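Local coordinates for putative acyl-[acyl-carrier-protein]--UDP-N-acetylglucosamine O-acyltransferase (Bacteroides fragilis, PDB 4R36) that probably transfers an acyl chain from acyl carrier protein to UDP-N-acetylglucosamine, the first step of lipid A synthesis, as a left-handed beta-helix enzyme, at residues A[226-231]-A[260-265]; A[233-238]-A[244-249]. One frame throughout, in Å; residues are numbered along the deposited sequence.

Contact 1: residues A[226-231]-A[260-265]; sequences ENIHNA and EYIVDF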
ATOM      1  N   GLU A 226     -16.652   1.167 -32.019  1.00 25.95           N
ATOM      2  CA  GLU A 226     -17.813   2.022 -32.069  1.00 28.41           C
ATOM      3  C   GLU A 226     -19.072   1.279 -31.554  1.00 25.41           C
ATOM      4  O   GLU A 226     -19.900   1.893 -30.859  1.00 21.30           O
ATOM      5  CB  GLU A 226     -18.046   2.523 -33.479  1.00 32.66           C
ATOM      6  CG  GLU A 226     -19.214   3.504 -33.585  1.00 39.98           C
ATOM      7  CD  GLU A 226     -19.011   4.808 -32.756  1.00 49.93           C
ATOM      8  OE1 GLU A 226     -17.849   5.140 -32.399  1.00 51.99           O
ATOM      9  OE2 GLU A 226     -20.018   5.473 -32.407  1.00 56.39           O
ATOM     10  N   ASN A 227     -19.211  -0.013 -31.861  1.00 21.99           N
ATOM     11  CA  ASN A 227     -20.343  -0.766 -31.365  1.00 22.83           C
ATOM     12  C   ASN A 227     -20.337  -0.886 -29.835  1.00 20.76           C
ATOM     13  O   ASN A 227     -21.386  -0.800 -29.201  1.00 19.31           O
ATOM     14  CB  ASN A 227     -20.424  -2.156 -32.049  1.00 23.67           C
ATOM     15  CG  ASN A 227     -20.704  -2.059 -33.591  1.00 25.07           C
ATOM     16  OD1 ASN A 227     -21.166  -1.029 -34.089  1.00 23.97           O
ATOM     17  ND2 ASN A 227     -20.410  -3.121 -34.317  1.00 24.48           N
ATOM     18  N   ILE A 228     -19.151  -1.123 -29.294  1.00 20.09           N
ATOM     19  CA  ILE A 228     -18.989  -1.236 -27.859  1.00 19.08           C
ATOM     20  C   ILE A 228     -19.389   0.114 -27.253  1.00 19.77           C
ATOM     21  O   ILE A 228     -20.116   0.190 -26.238  1.00 14.94           O
ATOM     22  CB  ILE A 228     -17.542  -1.633 -27.500  1.00 19.39           C
ATOM     23  CG1 ILE A 228     -17.293  -3.081 -27.916  1.00 20.20           C
ATOM     24  CG2 ILE A 228     -17.232  -1.420 -26.002  1.00 18.23           C
ATOM     25  CD1 ILE A 228     -15.842  -3.489 -27.918  1.00 22.96           C
ATOM     26  N   HIS A 229     -18.934   1.184 -27.899  1.00 21.68           N
ATOM     27  CA  HIS A 229     -19.233   2.509 -27.378  1.00 24.81           C
ATOM     28  C   HIS A 229     -20.721   2.769 -27.370  1.00 21.01           C
ATOM     29  O   HIS A 229     -21.303   3.231 -26.375  1.00 18.24           O
ATOM     30  CB  HIS A 229     -18.466   3.589 -28.212  1.00 31.91           C
ATOM     31  CG  HIS A 229     -18.238   4.831 -27.439  1.00 44.97           C
ATOM     32  ND1 HIS A 229     -17.087   5.576 -27.530  1.00 58.56           N
ATOM     33  CD2 HIS A 229     -18.969   5.383 -26.439  1.00 52.98           C
ATOM     34  CE1 HIS A 229     -17.168   6.597 -26.694  1.00 61.42           C
ATOM     35  NE2 HIS A 229     -18.301   6.500 -26.019  1.00 55.50           N
ATOM     36  N   ASN A 230     -21.378   2.418 -28.468  1.00 18.78           N
ATOM     37  CA  ASN A 230     -22.817   2.524 -28.559  1.00 21.04           C
ATOM     38  C   ASN A 230     -23.582   1.672 -27.581  1.00 20.40           C
ATOM     39  O   ASN A 230     -24.561   2.152 -27.001  1.00 18.00           O
ATOM     40  CB  ASN A 230     -23.287   2.291 -29.990  1.00 24.16           C
ATOM     41  CG  ASN A 230     -22.943   3.485 -30.888  1.00 29.56           C
ATOM     42  OD1 ASN A 230     -22.804   4.611 -30.396  1.00 32.68           O
ATOM     43  ND2 ASN A 230     -22.722   3.237 -32.169  1.00 34.93           N
ATOM     44  N   ALA A 231     -23.117   0.446 -27.318  1.00 17.58           N
ATOM     45  CA  ALA A 231     -23.783  -0.338 -26.280  1.00 17.09           C
ATOM     46  C   ALA A 231     -23.727   0.383 -24.908  1.00 16.37           C
ATOM     47  O   ALA A 231     -24.726   0.453 -24.189  1.00 17.14           O
ATOM     48  CB  ALA A 231     -23.167  -1.721 -26.185  1.00 18.32           C
ATOM     49  N   GLU A 260     -22.148  -9.529 -27.064  1.00 16.96           N
ATOM     50  CA  GLU A 260     -22.789 -10.541 -26.287  1.00 16.12           C
ATOM     51  C   GLU A 260     -22.142 -10.691 -24.928  1.00 16.79           C
ATOM     52  O   GLU A 260     -22.799 -11.000 -23.940  1.00 16.49           O
ATOM     53  CB  GLU A 260     -22.759 -11.897 -27.052  1.00 18.99           C
ATOM     54  CG  GLU A 260     -23.603 -11.832 -28.320  1.00 19.90           C
ATOM     55  CD  GLU A 260     -23.405 -13.103 -29.198  1.00 26.48           C
ATOM     56  OE1 GLU A 260     -23.244 -14.211 -28.645  1.00 27.15           O
ATOM     57  OE2 GLU A 260     -23.396 -13.003 -30.426  1.00 36.83           O
ATOM     58  N   TYR A 261     -20.848 -10.461 -24.877  1.00 14.57           N
ATOM     59  CA  TYR A 261     -20.152 -10.529 -23.617  1.00 16.02           C
ATOM     60  C   TYR A 261     -20.606  -9.382 -22.708  1.00 16.34           C
ATOM     61  O   TYR A 261     -20.884  -9.596 -21.531  1.00 15.96           O
ATOM     62  CB  TYR A 261     -18.670 -10.461 -23.883  1.00 17.18           C
ATOM     63  CG  TYR A 261     -17.725 -10.425 -22.708  1.00 17.51           C
ATOM     64  CD1 TYR A 261     -18.016 -11.089 -21.474  1.00 19.96           C
ATOM     65  CD2 TYR A 261     -16.479  -9.883 -22.884  1.00 19.06           C
ATOM     66  CE1 TYR A 261     -17.066 -11.129 -20.451  1.00 18.31           C
ATOM     67  CE2 TYR A 261     -15.509  -9.947 -21.886  1.00 18.34           C
ATOM     68  CZ  TYR A 261     -15.811 -10.576 -20.684  1.00 19.07           C
ATOM     69  OH  TYR A 261     -14.824 -10.517 -19.736  1.00 20.22           O
ATOM     70  N   ILE A 262     -20.732  -8.178 -23.248  1.00 16.92           N
ATOM     71  CA  ILE A 262     -21.244  -7.051 -22.446  1.00 15.05           C
ATOM     72  C   ILE A 262     -22.601  -7.396 -21.859  1.00 16.49           C
ATOM     73  O   ILE A 262     -22.869  -7.272 -20.643  1.00 14.93           O
ATOM     74  CB  ILE A 262     -21.352  -5.800 -23.303  1.00 16.12           C
ATOM     75  CG1 ILE A 262     -20.001  -5.295 -23.705  1.00 16.28           C
ATOM     76  CG2 ILE A 262     -22.143  -4.689 -22.634  1.00 16.30           C
ATOM     77  CD1 ILE A 262     -20.068  -4.271 -24.823  1.00 16.63           C
ATOM     78  N   VAL A 263     -23.492  -7.873 -22.728  1.00 16.13           N
ATOM     79  CA  VAL A 263     -24.868  -8.186 -22.298  1.00 17.43           C
ATOM     80  C   VAL A 263     -24.936  -9.303 -21.256  1.00 17.78           C
ATOM     81  O   VAL A 263     -25.572  -9.193 -20.224  1.00 17.43           O
ATOM     82  CB  VAL A 263     -25.779  -8.454 -23.528  1.00 18.03           C
ATOM     83  CG1 VAL A 263     -27.106  -9.015 -23.086  1.00 20.50           C
ATOM     84  CG2 VAL A 263     -25.925  -7.176 -24.337  1.00 18.95           C
ATOM     85  N   ASP A 264     -24.285 -10.398 -21.527  1.00 17.94           N
ATOM     86  CA  ASP A 264     -24.298 -11.520 -20.628  1.00 20.21           C
ATOM     87  C   ASP A 264     -23.689 -11.134 -19.258  1.00 18.79           C
ATOM     88  O   ASP A 264     -24.224 -11.533 -18.218  1.00 17.44           O
ATOM     89  CB  ASP A 264     -23.426 -12.635 -21.210  1.00 24.39           C
ATOM     90  CG  ASP A 264     -23.691 -13.977 -20.521  1.00 31.80           C
ATOM     91  OD1 ASP A 264     -24.719 -14.614 -20.804  1.00 42.88           O
ATOM     92  OD2 ASP A 264     -22.935 -14.359 -19.629  1.00 39.10           O
ATOM     93  N   PHE A 265     -22.536 -10.448 -19.305  1.00 15.83           N
ATOM     94  CA  PHE A 265     -21.888 -10.030 -18.103  1.00 16.90           C
ATOM     95  C   PHE A 265     -22.838  -9.209 -17.194  1.00 17.38           C
ATOM     96  O   PHE A 265     -23.021  -9.525 -16.031  1.00 19.33           O
ATOM     97  CB  PHE A 265     -20.643  -9.182 -18.407  1.00 16.32           C
ATOM     98  CG  PHE A 265     -19.847  -8.826 -17.165  1.00 16.35           C
ATOM     99  CD1 PHE A 265     -20.259  -7.825 -16.317  1.00 16.58           C
ATOM    100  CD2 PHE A 265     -18.648  -9.453 -16.882  1.00 16.84           C
ATOM    101  CE1 PHE A 265     -19.515  -7.462 -15.187  1.00 17.31           C
ATOM    102  CE2 PHE A 265     -17.893  -9.105 -15.763  1.00 16.13           C
ATOM    103  CZ  PHE A 265     -18.306  -8.096 -14.927  1.00 17.55           C
TER
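I262 reaches from helix 257-267 to I228 and A231 of helix 222-237, a light apolar contact inside the C-terminal helical domain that follows the left-handed beta-helix of this acyltransferase. The two segments bury 102 Å² between them, and the CA atoms of A231 and I262 stay 8.1 Å apart.

The packing rests on one methyl group. CD1 of I262 lies 4.2 Å from CG2 of I228 and 4.2 Å from CB of A231, residues one helical turn apart that flank it on the same side of their helix. I262 suits this place because its CG1-CD1 arm is long enough to span the gap: with chi2 at 166° the arm is extended and carries the methyl across to the other helix. A231 offers a single methyl, small enough to lie beside I228 CG2 against the same I262 CD1. In I228 the branch that touches is CG2, which stands opposite the backbone N across the CA-CB bond, and the side chain also packs on Y197 and I259. The side chain of I228 is about 8 Å from that of N211, a residue that binds UDP-N-acetylglucosamine.

No hydrogen bond joins the segments, as fits three buried hydrocarbon side chains. The OH of Y261 reaches the beta-helix and hydrogen-bonds D161 OD2 and the N of G180. On helix 222-237 one nitrogen, NH1 of R233, is shared by a salt bridge to E226 OE2 and a hydrogen bond to N230 OD1.

Contact 2: residues A[233-238]-A[244-249]; sequences RIIYQS and DALTKV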
ATOM      1  N   ARG A 233     -23.309   3.656 -24.308  1.00 18.40           N
ATOM      2  CA  ARG A 233     -24.243   4.822 -24.364  1.00 20.25           C
ATOM      3  C   ARG A 233     -25.636   4.433 -24.051  1.00 18.17           C
ATOM      4  O   ARG A 233     -26.313   5.105 -23.330  1.00 20.67           O
ATOM      5  CB  ARG A 233     -24.225   5.568 -25.715  1.00 23.37           C
ATOM      6  CG  ARG A 233     -22.958   6.268 -26.002  1.00 29.96           C
ATOM      7  CD  ARG A 233     -22.902   6.975 -27.384  1.00 33.38           C
ATOM      8  NE  ARG A 233     -21.503   7.366 -27.578  1.00 39.30           N
ATOM      9  CZ  ARG A 233     -20.670   6.982 -28.549  1.00 48.00           C
ATOM     10  NH1 ARG A 233     -21.063   6.189 -29.543  1.00 56.01           N
ATOM     11  NH2 ARG A 233     -19.409   7.430 -28.538  1.00 55.28           N
ATOM     12  N   ILE A 234     -26.100   3.303 -24.584  1.00 19.28           N
ATOM     13  CA  ILE A 234     -27.387   2.798 -24.248  1.00 18.53           C
ATOM     14  C   ILE A 234     -27.455   2.419 -22.778  1.00 18.98           C
ATOM     15  O   ILE A 234     -28.428   2.695 -22.129  1.00 20.55           O
ATOM     16  CB  ILE A 234     -27.783   1.585 -25.123  1.00 18.97           C
ATOM     17  CG1 ILE A 234     -28.051   2.058 -26.553  1.00 22.29           C
ATOM     18  CG2 ILE A 234     -29.022   0.875 -24.560  1.00 22.38           C
ATOM     19  CD1 ILE A 234     -27.996   0.934 -27.581  1.00 21.20           C
ATOM     20  N   ILE A 235     -26.441   1.725 -22.276  1.00 16.32           N
ATOM     21  CA  ILE A 235     -26.497   1.221 -20.923  1.00 17.02           C
ATOM     22  C   ILE A 235     -26.420   2.333 -19.868  1.00 16.80           C
ATOM     23  O   ILE A 235     -27.152   2.324 -18.906  1.00 17.68           O
ATOM     24  CB  ILE A 235     -25.387   0.124 -20.703  1.00 17.83           C
ATOM     25  CG1 ILE A 235     -25.771  -1.129 -21.460  1.00 16.43           C
ATOM     26  CG2 ILE A 235     -25.226  -0.228 -19.219  1.00 18.28           C
ATOM     27  CD1 ILE A 235     -24.617  -2.027 -21.800  1.00 17.78           C
ATOM     28  N   TYR A 236     -25.525   3.274 -20.056  1.00 16.66           N
ATOM     29  CA  TYR A 236     -25.243   4.241 -19.025  1.00 19.14           C
ATOM     30  C   TYR A 236     -25.867   5.601 -19.310  1.00 23.39           C
ATOM     31  O   TYR A 236     -26.073   6.331 -18.366  1.00 24.06           O
ATOM     32  CB  TYR A 236     -23.740   4.453 -18.859  1.00 18.80           C
ATOM     33  CG  TYR A 236     -23.098   3.400 -18.009  1.00 18.91           C
ATOM     34  CD1 TYR A 236     -23.294   3.354 -16.605  1.00 20.25           C
ATOM     35  CD2 TYR A 236     -22.278   2.475 -18.555  1.00 20.09           C
ATOM     36  CE1 TYR A 236     -22.706   2.367 -15.828  1.00 18.62           C
ATOM     37  CE2 TYR A 236     -21.676   1.466 -17.772  1.00 21.21           C
ATOM     38  CZ  TYR A 236     -21.876   1.432 -16.411  1.00 20.56           C
ATOM     39  OH  TYR A 236     -21.246   0.421 -15.645  1.00 18.75           O
ATOM     40  N   GLN A 237     -26.130   5.963 -20.560  1.00 21.18           N
ATOM     41  CA  GLN A 237     -26.451   7.374 -20.886  1.00 21.34           C
ATOM     42  C   GLN A 237     -27.820   7.543 -21.548  1.00 25.46           C
ATOM     43  O   GLN A 237     -28.094   8.565 -22.073  1.00 29.51           O
ATOM     44  CB  GLN A 237     -25.370   7.946 -21.795  1.00 21.63           C
ATOM     45  CG  GLN A 237     -24.034   7.876 -21.074  1.00 24.08           C
ATOM     46  CD  GLN A 237     -22.862   8.383 -21.842  1.00 30.06           C
ATOM     47  OE1 GLN A 237     -22.551   7.921 -22.909  1.00 32.85           O
ATOM     48  NE2 GLN A 237     -22.161   9.320 -21.258  1.00 38.06           N
ATOM     49  N   SER A 238     -28.720   6.596 -21.443  1.00 24.26           N
ATOM     50  CA  SER A 238     -29.983   6.711 -22.138  1.00 24.81           C
ATOM     51  C   SER A 238     -31.154   6.725 -21.191  1.00 27.06           C
ATOM     52  O   SER A 238     -32.276   6.746 -21.637  1.00 26.96           O
ATOM     53  CB  SER A 238     -30.132   5.567 -23.067  1.00 24.67           C
ATOM     54  OG  SER A 238     -29.026   5.696 -23.985  1.00 32.09           O
ATOM     55  N   ASP A 244     -34.143  -2.945 -19.805  1.00 20.04           N
ATOM     56  CA  ASP A 244     -34.539  -2.268 -21.031  1.00 20.78           C
ATOM     57  C   ASP A 244     -33.349  -1.901 -21.819  1.00 18.20           C
ATOM     58  O   ASP A 244     -33.404  -1.898 -23.048  1.00 18.81           O
ATOM     59  CB  ASP A 244     -35.317  -0.984 -20.765  1.00 21.19           C
ATOM     60  CG  ASP A 244     -36.743  -1.242 -20.207  1.00 26.12           C
ATOM     61  OD1 ASP A 244     -37.215  -2.411 -20.169  1.00 25.54           O
ATOM     62  OD2 ASP A 244     -37.325  -0.197 -19.809  1.00 26.32           O
ATOM     63  N   ALA A 245     -32.250  -1.568 -21.154  1.00 16.61           N
ATOM     64  CA  ALA A 245     -31.055  -1.176 -21.867  1.00 16.70           C
ATOM     65  C   ALA A 245     -30.533  -2.414 -22.614  1.00 18.08           C
ATOM     66  O   ALA A 245     -30.075  -2.303 -23.767  1.00 17.27           O
ATOM     67  CB  ALA A 245     -29.950  -0.629 -20.953  1.00 17.46           C
ATOM     68  N   LEU A 246     -30.507  -3.547 -21.934  1.00 18.49           N
ATOM     69  CA  LEU A 246     -29.931  -4.712 -22.554  1.00 20.36           C
ATOM     70  C   LEU A 246     -30.802  -5.178 -23.705  1.00 21.14           C
ATOM     71  O   LEU A 246     -30.284  -5.563 -24.734  1.00 20.42           O
ATOM     72  CB  LEU A 246     -29.630  -5.784 -21.560  1.00 20.21           C
ATOM     73  CG  LEU A 246     -28.691  -5.466 -20.387  1.00 20.55           C
ATOM     74  CD1 LEU A 246     -28.550  -6.667 -19.443  1.00 20.46           C
ATOM     75  CD2 LEU A 246     -27.349  -4.990 -20.876  1.00 23.01           C
ATOM     76  N   THR A 247     -32.108  -5.074 -23.553  1.00 20.86           N
ATOM     77  CA  THR A 247     -33.025  -5.306 -24.682  1.00 21.61           C
ATOM     78  C   THR A 247     -32.681  -4.445 -25.853  1.00 19.80           C
ATOM     79  O   THR A 247     -32.582  -4.955 -26.971  1.00 21.65           O
ATOM     80  CB  THR A 247     -34.485  -5.078 -24.255  1.00 23.29           C
ATOM     81  OG1 THR A 247     -34.803  -6.051 -23.280  1.00 25.18           O
ATOM     82  CG2 THR A 247     -35.477  -5.162 -25.452  1.00 24.46           C
ATOM     83  N   LYS A 248     -32.494  -3.141 -25.654  1.00 17.54           N
ATOM     84  CA  LYS A 248     -32.198  -2.266 -26.730  1.00 19.96           C
ATOM     85  C   LYS A 248     -30.822  -2.522 -27.380  1.00 19.71           C
ATOM     86  O   LYS A 248     -30.652  -2.468 -28.639  1.00 20.08           O
ATOM     87  CB  LYS A 248     -32.270  -0.834 -26.267  1.00 22.93           C
ATOM     88  CG  LYS A 248     -32.161   0.212 -27.391  1.00 24.10           C
ATOM     89  CD  LYS A 248     -32.420   1.596 -26.859  1.00 28.90           C
ATOM     90  CE  LYS A 248     -32.770   2.527 -28.005  1.00 38.22           C
ATOM     91  NZ  LYS A 248     -32.288   3.883 -27.714  1.00 40.37           N
ATOM     92  N   VAL A 249     -29.818  -2.822 -26.547  1.00 18.64           N
ATOM     93  CA  VAL A 249     -28.519  -3.221 -27.076  1.00 18.11           C
ATOM     94  C   VAL A 249     -28.667  -4.434 -28.002  1.00 20.09           C
ATOM     95  O   VAL A 249     -28.087  -4.455 -29.102  1.00 18.76           O
ATOM     96  CB  VAL A 249     -27.511  -3.586 -25.943  1.00 19.30           C
ATOM     97  CG1 VAL A 249     -26.274  -4.244 -26.564  1.00 19.30           C
ATOM     98  CG2 VAL A 249     -27.109  -2.356 -25.141  1.00 18.56           C
TER
HETATM   99  O   HOH W   1     -30.336   4.848 -26.274  1.00 36.69           O
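An antiparallel, largely apolar helix-to-helix contact joins the end of helix 222-237 to helix 242-252 in the C-terminal helical domain, away from the annotated sites. The N-to-C directions of helix segments 233-237 and 244-249 differ by 162° and their axes approach to 8.7 Å. A245 permits this closeness: its CB, a lone methyl, rests 3.9 Å from CA of I235. I234 fills the space beside it. Its CG2 branch touches V249 CG2 at 3.8 Å and K248 CB at 4.0 Å, and lies close to the backbone O of A245. This is a helical hairpin, two successive helices folded back through a short connection, whose interface is lined by the methyls of I234, I235 and V249. With CG1 of V249 anti to its backbone N (chi1 169°), CG2 lies beside that N and meets both isoleucines. Farther along, I235 CD1 meets L246 CD2 at 4.1 Å; L246 starts out pointing away, but its long side chain brings this methyl back.

Beside the apolar patch a water bridges two polar ends. The long chain of K248 carries NZ out to that water, 2.6 Å away, which donates to S238 OG. This hydroxyl in turn donates to O of R233, which Q237 N approaches from the other face of the carbonyl plane.

Overall arrangement
The centres of contacts 1 and 2 lie 10 Å apart on the same side of the chain's centre, and both use helix 222-237, contact 1 its middle and contact 2 its end. Along the chain the order is 226-231, 233-238, 244-249, 260-265, so the hairpin of contact 2 forms within the longer span that contact 1 closes. The two meet directly: I262 CG2 packs on I235 CD1, V263 CG2 on V249 CG1, and the backbone O of A231 lies against V249 CG2. Helices 222-237, 242-252 and 257-267 thereby share one apolar core in the C-terminal domain beyond the beta-helix.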